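Thiosulfate sulfurtransferase (PDB 1YT8) probably transfers sulfur from thiosulfate to cyanide, and is built as a single chain of four rhodanese-like domains. Local coordinates at residues 31-37 with 487-492; 68-72 with 94-99. Residues are numbered along the deposited sequence.

In the fold
Starting at the N terminus, the chain builds the first of four rhodanese-like domains, each with a five-stranded parallel sheet of strand order 1-5-4-2-3. Residues 31-37, just after strand 25-28, wait for a partner some 450 residues further on. Before that, contact 2 closes a short loop: 68-72, at the end of strand 66-69, meets 94-99, with helix 75-85 and most of strand 91-94 in between. Contact 1 closes last, when 487-492, beyond the final sheet, returns to the first domain, so contact 2 lies within the longer loop. Their centres are about 17 Å apart. Contact 2 joins the ends of two adjacent parallel strands within the first domain; contact 1 ties the C-terminal region to it.

Contact 1 of 2, residues 31-37 with 487-492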
ATOM      1  N   GLU A  31      11.700   1.752  -9.985  1.00 13.71           N
ATOM      2  CA  GLU A  31      10.536   0.876 -10.053  1.00 13.08           C
ATOM      3  C   GLU A  31      10.497   0.072  -8.750  1.00 13.52           C
ATOM      4  O   GLU A  31      11.488   0.019  -8.017  1.00 13.32           O
ATOM      5  CB  GLU A  31      10.639  -0.075 -11.246  1.00 15.33           C
ATOM      6  CG  GLU A  31      10.630   0.610 -12.616  1.00 15.99           C
ATOM      7  CD  GLU A  31       9.363   1.408 -12.867  1.00 16.40           C
ATOM      8  OE1 GLU A  31       8.273   0.946 -12.462  1.00 16.73           O
ATOM      9  OE2 GLU A  31       9.446   2.490 -13.487  1.00 16.56           O
ATOM     10  N   GLU A  32       9.365  -0.571  -8.475  1.00 13.35           N
ATOM     11  CA  GLU A  32       9.213  -1.326  -7.237  1.00 14.54           C
ATOM     12  C   GLU A  32      10.185  -2.478  -7.006  1.00 15.08           C
ATOM     13  O   GLU A  32      10.669  -2.649  -5.889  1.00 13.89           O
ATOM     14  CB  GLU A  32       7.772  -1.841  -7.090  1.00 12.42           C
ATOM     15  CG  GLU A  32       7.475  -2.363  -5.680  1.00 16.24           C
ATOM     16  CD  GLU A  32       6.059  -2.884  -5.506  1.00 16.81           C
ATOM     17  OE1 GLU A  32       5.697  -3.874  -6.176  1.00 14.53           O
ATOM     18  OE2 GLU A  32       5.309  -2.306  -4.688  1.00 17.30           O
ATOM     19  N   ASP A  33      10.488  -3.273  -8.031  1.00 15.64           N
ATOM     20  CA  ASP A  33      11.398  -4.388  -7.795  1.00 16.93           C
ATOM     21  C   ASP A  33      12.780  -3.932  -7.318  1.00 15.60           C
ATOM     22  O   ASP A  33      13.316  -4.487  -6.362  1.00 15.31           O
ATOM     23  CB  ASP A  33      11.521  -5.288  -9.027  1.00 18.30           C
ATOM     24  CG  ASP A  33      12.114  -6.643  -8.684  1.00 21.61           C
ATOM     25  OD1 ASP A  33      11.620  -7.282  -7.729  1.00 21.84           O
ATOM     26  OD2 ASP A  33      13.071  -7.070  -9.358  1.00 26.86           O
ATOM     27  N   PRO A  34      13.388  -2.933  -7.981  1.00 14.80           N
ATOM     28  CA  PRO A  34      14.704  -2.531  -7.468  1.00 15.36           C
ATOM     29  C   PRO A  34      14.591  -1.887  -6.075  1.00 14.48           C
ATOM     30  O   PRO A  34      15.473  -2.048  -5.236  1.00 12.34           O
ATOM     31  CB  PRO A  34      15.235  -1.579  -8.546  1.00 15.72           C
ATOM     32  CG  PRO A  34      14.012  -1.164  -9.323  1.00 19.03           C
ATOM     33  CD  PRO A  34      13.158  -2.395  -9.331  1.00 15.83           C
ATOM     34  N   PHE A  35      13.494  -1.173  -5.835  1.00 13.31           N
ATOM     35  CA  PHE A  35      13.244  -0.549  -4.533  1.00 13.05           C
ATOM     36  C   PHE A  35      13.242  -1.648  -3.472  1.00 11.88           C
ATOM     37  O   PHE A  35      13.871  -1.524  -2.426  1.00 12.86           O
ATOM     38  CB  PHE A  35      11.872   0.144  -4.540  1.00 13.07           C
ATOM     39  CG  PHE A  35      11.325   0.453  -3.165  1.00 14.40           C
ATOM     40  CD1 PHE A  35      11.825   1.514  -2.416  1.00 16.10           C
ATOM     41  CD2 PHE A  35      10.280  -0.305  -2.634  1.00 13.95           C
ATOM     42  CE1 PHE A  35      11.289   1.821  -1.156  1.00 16.51           C
ATOM     43  CE2 PHE A  35       9.741  -0.009  -1.382  1.00 16.66           C
ATOM     44  CZ  PHE A  35      10.246   1.058  -0.641  1.00 16.40           C
ATOM     45  N   ALA A  36      12.539  -2.733  -3.768  1.00 12.63           N
ATOM     46  CA  ALA A  36      12.419  -3.854  -2.846  1.00 12.16           C
ATOM     47  C   ALA A  36      13.724  -4.581  -2.523  1.00 13.03           C
ATOM     48  O   ALA A  36      13.763  -5.392  -1.601  1.00 11.20           O
ATOM     49  CB  ALA A  36      11.391  -4.842  -3.375  1.00 13.81           C
ATOM     50  N   GLN A  37      14.792  -4.304  -3.268  1.00 14.53           N
ATOM     51  CA  GLN A  37      16.069  -4.963  -2.993  1.00 15.19           C
ATOM     52  C   GLN A  37      16.884  -4.227  -1.933  1.00 14.62           C
ATOM     53  O   GLN A  37      17.686  -4.840  -1.227  1.00 15.22           O
ATOM     54  CB  GLN A  37      16.898  -5.098  -4.277  1.00 16.95           C
ATOM     55  CG  GLN A  37      16.135  -5.751  -5.420  1.00 18.31           C
ATOM     56  CD  GLN A  37      15.400  -7.015  -4.993  1.00 18.99           C
ATOM     57  OE1 GLN A  37      14.237  -7.225  -5.352  1.00 21.44           O
ATOM     58  NE2 GLN A  37      16.076  -7.865  -4.228  1.00 16.49           N
ATOM     59  N   ILE A 487      10.142  -5.126 -14.172  1.00 15.78           N
ATOM     60  CA  ILE A 487      10.606  -4.838 -12.820  1.00 14.33           C
ATOM     61  C   ILE A 487       9.645  -3.886 -12.113  1.00 15.56           C
ATOM     62  O   ILE A 487       9.968  -3.345 -11.052  1.00 14.96           O
ATOM     63  CB  ILE A 487      12.002  -4.179 -12.843  1.00 14.24           C
ATOM     64  CG1 ILE A 487      11.955  -2.899 -13.688  1.00 12.24           C
ATOM     65  CG2 ILE A 487      13.033  -5.162 -13.382  1.00 14.05           C
ATOM     66  CD1 ILE A 487      13.231  -2.074 -13.645  1.00 12.45           C
ATOM     67  N   ASP A 488       8.463  -3.688 -12.694  1.00 15.28           N
ATOM     68  CA  ASP A 488       7.497  -2.770 -12.115  1.00 15.73           C
ATOM     69  C   ASP A 488       6.793  -3.283 -10.863  1.00 15.40           C
ATOM     70  O   ASP A 488       6.153  -2.507 -10.155  1.00 16.47           O
ATOM     71  CB  ASP A 488       6.476  -2.313 -13.179  1.00 15.23           C
ATOM     72  CG  ASP A 488       5.675  -3.459 -13.789  1.00 14.72           C
ATOM     73  OD1 ASP A 488       6.200  -4.582 -13.922  1.00 17.06           O
ATOM     74  OD2 ASP A 488       4.511  -3.215 -14.170  1.00 17.46           O
ATOM     75  N   ARG A 489       6.927  -4.576 -10.576  1.00 16.44           N
ATOM     76  CA  ARG A 489       6.311  -5.146  -9.382  1.00 17.51           C
ATOM     77  C   ARG A 489       7.202  -6.139  -8.644  1.00 17.64           C
ATOM     78  O   ARG A 489       7.782  -7.044  -9.242  1.00 18.43           O
ATOM     79  CB  ARG A 489       4.979  -5.829  -9.717  1.00 19.58           C
ATOM     80  CG  ARG A 489       4.406  -6.610  -8.534  1.00 23.39           C
ATOM     81  CD  ARG A 489       2.995  -7.111  -8.767  1.00 27.26           C
ATOM     82  NE  ARG A 489       2.521  -7.881  -7.616  1.00 30.87           N
ATOM     83  CZ  ARG A 489       2.977  -9.084  -7.280  1.00 32.04           C
ATOM     84  NH1 ARG A 489       3.917  -9.671  -8.012  1.00 33.58           N
ATOM     85  NH2 ARG A 489       2.513  -9.692  -6.194  1.00 34.62           N
ATOM     86  N   TYR A 490       7.304  -5.964  -7.331  1.00 17.68           N
ATOM     87  CA  TYR A 490       8.092  -6.864  -6.500  1.00 16.63           C
ATOM     88  C   TYR A 490       7.250  -8.109  -6.247  1.00 15.34           C
ATOM     89  O   TYR A 490       6.095  -8.009  -5.831  1.00 17.19           O
ATOM     90  CB  TYR A 490       8.433  -6.195  -5.166  1.00 16.07           C
ATOM     91  CG  TYR A 490       8.962  -7.152  -4.118  1.00 13.80           C
ATOM     92  CD1 TYR A 490      10.074  -7.956  -4.373  1.00 14.42           C
ATOM     93  CD2 TYR A 490       8.358  -7.242  -2.863  1.00 15.06           C
ATOM     94  CE1 TYR A 490      10.576  -8.830  -3.395  1.00 14.91           C
ATOM     95  CE2 TYR A 490       8.849  -8.112  -1.880  1.00 14.93           C
ATOM     96  CZ  TYR A 490       9.956  -8.900  -2.152  1.00 14.81           C
ATOM     97  OH  TYR A 490      10.447  -9.749  -1.180  1.00 14.89           O
ATOM     98  N   ARG A 491       7.826  -9.276  -6.508  1.00 17.48           N
ATOM     99  CA  ARG A 491       7.126 -10.542  -6.306  1.00 20.04           C
ATOM    100  C   ARG A 491       7.073 -10.857  -4.811  1.00 18.93           C
ATOM    101  O   ARG A 491       7.980 -11.477  -4.264  1.00 19.97           O
ATOM    102  CB  ARG A 491       7.855 -11.659  -7.057  1.00 21.54           C
ATOM    103  CG  ARG A 491       7.139 -12.997  -7.072  1.00 26.08           C
ATOM    104  CD  ARG A 491       7.960 -14.036  -7.829  1.00 31.77           C
ATOM    105  NE  ARG A 491       7.270 -15.317  -7.954  1.00 36.11           N
ATOM    106  CZ  ARG A 491       7.790 -16.388  -8.550  1.00 38.35           C
ATOM    107  NH1 ARG A 491       9.007 -16.329  -9.076  1.00 39.13           N
ATOM    108  NH2 ARG A 491       7.097 -17.518  -8.619  1.00 38.96           N
ATOM    109  N   ARG A 492       6.008 -10.416  -4.152  1.00 17.59           N
ATOM    110  CA  ARG A 492       5.845 -10.648  -2.723  1.00 16.20           C
ATOM    111  C   ARG A 492       5.680 -12.141  -2.420  1.00 16.35           C
ATOM    112  O   ARG A 492       4.747 -12.784  -2.898  1.00 16.96           O
ATOM    113  CB  ARG A 492       4.634  -9.856  -2.218  1.00 18.10           C
ATOM    114  CG  ARG A 492       4.774  -8.340  -2.401  1.00 17.19           C
ATOM    115  CD  ARG A 492       3.415  -7.666  -2.433  1.00 17.99           C
ATOM    116  NE  ARG A 492       3.479  -6.205  -2.363  1.00 17.53           N
ATOM    117  CZ  ARG A 492       3.955  -5.414  -3.322  1.00 18.04           C
ATOM    118  NH1 ARG A 492       4.425  -5.926  -4.453  1.00 15.50           N
ATOM    119  NH2 ARG A 492       3.948  -4.097  -3.151  1.00 17.35           N
TER
HETATM  120  O   HOH W   1       6.928   0.107 -10.221  1.00 14.73           O
HETATM  121  O   HOH W   2      10.386  -9.553  -7.594  1.00 18.82           O
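Charge comes first. The carboxylate of E32 meets the guanidinium of R492 end-on in a two-pronged salt bridge, E32 OE2 to R492 NH2 at 2.7 Å and E32 OE1 to R492 NH1 at 3.0 Å. E32 OE1 also accepts a hydrogen bond from Y490 N (2.9 Å). Past the N-cap residue E31, D33 N donates to I487 O at 3.1 Å. One water links E31 OE1, E32 N and D488 O, another D33 OD1 and R491 N. Apolar contact is led by A36, whose CB sits over the Y490 ring, 3.7 Å from its centroid, in a CH-pi contact; P34 CD packs on I487 CB at 4.1 Å. This is an interdomain contact: 487-492, from the loop after helix 464-470, packs on the start of helix 32-35 of the first rhodanese-like domain. Y490 OH hydrogen-bonds to D111 and R110, beyond helix 97-103. E31 reaches S418 and D488 reaches S401 in the fourth domain, while E32 and F35 touch N45 of strand 44-45.

Contact 2 of 2, residues 68-72 with 94-99; sequences VYDDG and LDGGLS
Residues 68-69 end a strand running parallel to the one that finishes at L94, and L94 N donates to V68 O (3.0 Å). A type II turn, L94 to G97, closed by G97 N to L94 O at 2.9 Å, then leads into helix 97-103. L98 N donates to D70 O at 3.0 Å; CA atoms lie 5.1 Å apart in both Y69/G97 and D71/L98. A CB on G97 (phi/psi 61/-150) would clash with D70 O; G72 sits at 98/1. Y69 (chi1 p) packs its CB on L94 CB at 3.7 Å and its CE1 on L98 CD1 at 4.2 Å; both leucines are t,p. D71 (chi1 t) brings OD1 to S99 OG, which donates at 3.2 Å. D70 (chi1 p) makes an Asx turn, OD1 accepting a hydrogen bond from G72 N at 2.9 Å, while OD2 accepts one from A76 N. D70 follows strand 66-69 as C193 of the sulfite pocket follows strand 188-192, so this is probably the counterpart of the active-site loop, with aspartate for cysteine.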
ATOM      1  N   VAL A  68      14.484  13.101  -3.233  1.00 15.95           N
ATOM      2  CA  VAL A  68      14.348  11.957  -4.134  1.00 15.69           C
ATOM      3  C   VAL A  68      15.689  11.260  -4.354  1.00 13.58           C
ATOM      4  O   VAL A  68      16.749  11.865  -4.194  1.00 14.95           O
ATOM      5  CB  VAL A  68      13.783  12.386  -5.516  1.00 17.35           C
ATOM      6  CG1 VAL A  68      12.387  12.971  -5.356  1.00 17.64           C
ATOM      7  CG2 VAL A  68      14.703  13.407  -6.164  1.00 17.68           C
ATOM      8  N   TYR A  69      15.645   9.984  -4.723  1.00 13.05           N
ATOM      9  CA  TYR A  69      16.878   9.248  -4.968  1.00 13.25           C
ATOM     10  C   TYR A  69      16.649   7.998  -5.806  1.00 13.73           C
ATOM     11  O   TYR A  69      15.522   7.526  -5.955  1.00 11.84           O
ATOM     12  CB  TYR A  69      17.530   8.840  -3.636  1.00 13.55           C
ATOM     13  CG  TYR A  69      16.907   7.615  -2.973  1.00 14.65           C
ATOM     14  CD1 TYR A  69      17.362   6.325  -3.270  1.00 15.71           C
ATOM     15  CD2 TYR A  69      15.836   7.743  -2.086  1.00 16.25           C
ATOM     16  CE1 TYR A  69      16.763   5.193  -2.704  1.00 14.12           C
ATOM     17  CE2 TYR A  69      15.225   6.614  -1.515  1.00 13.51           C
ATOM     18  CZ  TYR A  69      15.693   5.345  -1.831  1.00 14.18           C
ATOM     19  OH  TYR A  69      15.083   4.228  -1.293  1.00 12.31           O
ATOM     20  N   ASP A  70      17.739   7.488  -6.363  1.00 15.42           N
ATOM     21  CA  ASP A  70      17.741   6.252  -7.135  1.00 16.87           C
ATOM     22  C   ASP A  70      19.136   5.696  -6.908  1.00 17.41           C
ATOM     23  O   ASP A  70      19.817   6.121  -5.977  1.00 16.55           O
ATOM     24  CB  ASP A  70      17.478   6.485  -8.632  1.00 16.40           C
ATOM     25  CG  ASP A  70      18.452   7.462  -9.274  1.00 19.71           C
ATOM     26  OD1 ASP A  70      19.567   7.672  -8.750  1.00 17.47           O
ATOM     27  OD2 ASP A  70      18.092   8.012 -10.335  1.00 21.57           O
ATOM     28  N   ASP A  71      19.570   4.748  -7.725  1.00 18.62           N
ATOM     29  CA  ASP A  71      20.905   4.211  -7.528  1.00 20.51           C
ATOM     30  C   ASP A  71      21.795   4.491  -8.733  1.00 21.04           C
ATOM     31  O   ASP A  71      22.557   3.630  -9.161  1.00 21.41           O
ATOM     32  CB  ASP A  71      20.844   2.710  -7.229  1.00 23.38           C
ATOM     33  CG  ASP A  71      22.169   2.166  -6.700  1.00 26.74           C
ATOM     34  OD1 ASP A  71      22.866   2.895  -5.966  1.00 30.18           O
ATOM     35  OD2 ASP A  71      22.504   1.006  -7.007  1.00 29.64           O
ATOM     36  N   GLY A  72      21.678   5.701  -9.275  1.00 21.43           N
ATOM     37  CA  GLY A  72      22.495   6.102 -10.411  1.00 22.18           C
ATOM     38  C   GLY A  72      21.869   6.006 -11.790  1.00 22.75           C
ATOM     39  O   GLY A  72      22.520   6.334 -12.786  1.00 22.42           O
ATOM     40  N   LEU A  94      19.181  13.172  -2.987  1.00 16.02           N
ATOM     41  CA  LEU A  94      19.938  12.583  -1.886  1.00 16.17           C
ATOM     42  C   LEU A  94      21.385  12.451  -2.348  1.00 18.87           C
ATOM     43  O   LEU A  94      21.657  11.844  -3.383  1.00 18.02           O
ATOM     44  CB  LEU A  94      19.393  11.198  -1.534  1.00 17.29           C
ATOM     45  CG  LEU A  94      20.169  10.421  -0.464  1.00 17.57           C
ATOM     46  CD1 LEU A  94      20.053  11.131   0.876  1.00 16.69           C
ATOM     47  CD2 LEU A  94      19.621   9.008  -0.361  1.00 16.06           C
ATOM     48  N   ASP A  95      22.308  13.016  -1.581  1.00 18.38           N
ATOM     49  CA  ASP A  95      23.723  12.969  -1.927  1.00 19.45           C
ATOM     50  C   ASP A  95      24.223  11.538  -2.123  1.00 18.95           C
ATOM     51  O   ASP A  95      24.191  10.723  -1.202  1.00 20.28           O
ATOM     52  CB  ASP A  95      24.540  13.667  -0.837  1.00 22.11           C
ATOM     53  CG  ASP A  95      26.013  13.750  -1.174  1.00 24.59           C
ATOM     54  OD1 ASP A  95      26.347  14.281  -2.251  1.00 25.84           O
ATOM     55  OD2 ASP A  95      26.836  13.289  -0.359  1.00 27.72           O
ATOM     56  N   GLY A  96      24.680  11.241  -3.337  1.00 18.86           N
ATOM     57  CA  GLY A  96      25.190   9.914  -3.641  1.00 18.95           C
ATOM     58  C   GLY A  96      24.122   8.862  -3.885  1.00 18.16           C
ATOM     59  O   GLY A  96      24.438   7.700  -4.145  1.00 17.49           O
ATOM     60  N   GLY A  97      22.857   9.261  -3.803  1.00 19.81           N
ATOM     61  CA  GLY A  97      21.777   8.314  -4.015  1.00 19.18           C
ATOM     62  C   GLY A  97      21.807   7.189  -2.997  1.00 19.45           C
ATOM     63  O   GLY A  97      22.262   7.380  -1.867  1.00 17.53           O
ATOM     64  N   LEU A  98      21.333   6.011  -3.394  1.00 17.67           N
ATOM     65  CA  LEU A  98      21.308   4.855  -2.505  1.00 18.01           C
ATOM     66  C   LEU A  98      22.698   4.542  -1.951  1.00 18.81           C
ATOM     67  O   LEU A  98      22.854   4.274  -0.757  1.00 17.34           O
ATOM     68  CB  LEU A  98      20.764   3.627  -3.243  1.00 18.54           C
ATOM     69  CG  LEU A  98      20.688   2.330  -2.429  1.00 18.63           C
ATOM     70  CD1 LEU A  98      19.598   2.454  -1.367  1.00 17.84           C
ATOM     71  CD2 LEU A  98      20.396   1.156  -3.354  1.00 17.85           C
ATOM     72  N   SER A  99      23.707   4.577  -2.817  1.00 18.97           N
ATOM     73  CA  SER A  99      25.073   4.289  -2.395  1.00 19.08           C
ATOM     74  C   SER A  99      25.555   5.312  -1.377  1.00 18.38           C
ATOM     75  O   SER A  99      26.347   4.993  -0.489  1.00 21.18           O
ATOM     76  CB  SER A  99      26.009   4.267  -3.608  1.00 21.55           C
ATOM     77  OG  SER A  99      25.712   3.159  -4.442  1.00 22.61           O
TER